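MIP07328p (Drosophila melanogaster, PDB 6FKK) probably acts as an axon guidance cue of the semaphorin family, a repulsive signal read by semaphorin receptors. Local coordinates at residues A[25-30]-A[465-470]. Numbering follows the deposited sequence.
Sequences TDYFKI and VSDGSL
Phe28 leans its side chain against the turn 466-469, with CG anti to its own carbonyl carbon (chi1 -75°). Phe28 CB starts 3.4 Å from Asp467 O, and CG stays close to the same oxygen. Further out, Phe28 CD2 comes within 3.3 Å of Ser469 N, which lies near the ring plane at its edge, and CE2 reaches Gly468 C. Val40, Ala42 and Phe20 also touch this side chain. At the backbone, Phe28 N donates to a lone pair of Asp467 O, nearly straight at 168°. The turn joins strands 461-465 and 469-474 of the sema-domain beta-propeller, in the four-stranded sheet that the N-terminal strand 18-21 completes; segment 25-30 leads from that strand into the next sheet, so the contact joins neighbouring blades where the propeller closes. An alanine in place of Phe28 would remove the ring from Gly468 and Ser469 and would probably loosen this junction, although the backbone bond could remain. Next to Phe28 in sequence, the Tyr27 ring and the Asp467 carboxylate run the same way, planes 69° apart, with Tyr27 CD1 3.6 Å from Asp467 CG; Asp467 OD2 makes a salt bridge with Arg451 NH2. Further along the chain, the Ile30 and Val465 side chains cross obliquely, with Ile30 CG1 3.9 Å from Val465 CG2.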
# COMPACT_ATOMS: atom_id res chain seq x y z
N THR A 25 8.55 5.88 -21.06
CA THR A 25 8.17 4.52 -21.40
C THR A 25 8.66 3.49 -20.39
O THR A 25 8.35 2.31 -20.54
CB THR A 25 8.71 4.17 -22.79
OG1 THR A 25 10.14 4.28 -22.79
CG2 THR A 25 8.13 5.10 -23.84
N ASP A 26 9.40 3.91 -19.36
CA ASP A 26 10.09 2.94 -18.51
C ASP A 26 9.13 2.28 -17.53
O ASP A 26 9.28 1.09 -17.23
CB ASP A 26 11.25 3.61 -17.77
CG ASP A 26 12.36 4.07 -18.72
OD1 ASP A 26 12.17 4.01 -19.95
OD2 ASP A 26 13.42 4.49 -18.22
N TYR A 27 8.15 3.03 -17.03
CA TYR A 27 7.18 2.54 -16.05
C TYR A 27 7.89 1.92 -14.85
O TYR A 27 7.91 0.70 -14.65
CB TYR A 27 6.20 1.55 -16.69
CG TYR A 27 5.22 2.20 -17.64
CD1 TYR A 27 4.23 3.04 -17.17
CD2 TYR A 27 5.27 1.94 -19.01
CE1 TYR A 27 3.32 3.63 -18.03
CE2 TYR A 27 4.37 2.52 -19.88
CZ TYR A 27 3.39 3.36 -19.38
OH TYR A 27 2.49 3.94 -20.24
N PHE A 28 8.49 2.80 -14.04
CA PHE A 28 9.24 2.36 -12.87
C PHE A 28 8.32 1.72 -11.83
O PHE A 28 7.14 2.05 -11.73
CB PHE A 28 9.98 3.54 -12.24
CG PHE A 28 11.20 3.98 -13.01
CD1 PHE A 28 11.93 3.07 -13.76
CD2 PHE A 28 11.62 5.30 -12.99
CE1 PHE A 28 13.05 3.47 -14.47
CE2 PHE A 28 12.74 5.70 -13.69
CZ PHE A 28 13.45 4.79 -14.44
N LYS A 29 8.90 0.80 -11.06
CA LYS A 29 8.20 0.15 -9.96
C LYS A 29 9.23 -0.23 -8.90
O LYS A 29 10.25 -0.84 -9.23
CB LYS A 29 7.44 -1.10 -10.43
CG LYS A 29 6.91 -1.98 -9.31
CD LYS A 29 5.63 -1.43 -8.70
CE LYS A 29 5.11 -2.35 -7.59
NZ LYS A 29 4.90 -3.75 -8.07
N ILE A 30 8.96 0.13 -7.65
CA ILE A 30 9.87 -0.17 -6.56
C ILE A 30 9.68 -1.63 -6.15
O ILE A 30 8.56 -2.07 -5.88
CB ILE A 30 9.64 0.77 -5.37
CG1 ILE A 30 9.89 2.23 -5.78
CG2 ILE A 30 10.53 0.39 -4.20
CD1 ILE A 30 11.32 2.50 -6.22
N VAL A 465 8.17 8.71 -6.49
CA VAL A 465 8.35 7.79 -7.61
C VAL A 465 7.24 8.01 -8.62
O VAL A 465 6.06 7.87 -8.29
CB VAL A 465 8.37 6.32 -7.14
CG1 VAL A 465 8.54 5.39 -8.33
CG2 VAL A 465 9.48 6.11 -6.12
N SER A 466 7.61 8.36 -9.84
CA SER A 466 6.69 8.45 -10.96
C SER A 466 6.94 7.28 -11.91
O SER A 466 7.70 6.36 -11.60
CB SER A 466 6.83 9.80 -11.67
OG SER A 466 8.02 9.84 -12.44
N ASP A 467 6.29 7.32 -13.07
CA ASP A 467 6.48 6.26 -14.05
C ASP A 467 7.91 6.23 -14.57
O ASP A 467 8.47 5.16 -14.82
CB ASP A 467 5.49 6.41 -15.20
CG ASP A 467 4.13 5.82 -14.89
OD1 ASP A 467 4.05 4.89 -14.05
OD2 ASP A 467 3.14 6.29 -15.49
N GLY A 468 8.52 7.40 -14.73
CA GLY A 468 9.85 7.45 -15.31
C GLY A 468 10.85 8.30 -14.56
O GLY A 468 11.78 8.83 -15.18
N SER A 469 10.71 8.42 -13.25
CA SER A 469 11.65 9.23 -12.48
C SER A 469 11.55 8.90 -11.00
O SER A 469 10.48 8.52 -10.50
CB SER A 469 11.42 10.72 -12.70
OG SER A 469 10.16 11.13 -12.17
N LEU A 470 12.67 9.06 -10.31
CA LEU A 470 12.73 9.12 -8.85
C LEU A 470 13.21 10.50 -8.46
O LEU A 470 14.21 10.99 -9.00
CB LEU A 470 13.67 8.06 -8.27
CG LEU A 470 13.55 6.60 -8.71
CD1 LEU A 470 14.48 5.74 -7.87
CD2 LEU A 470 12.12 6.11 -8.61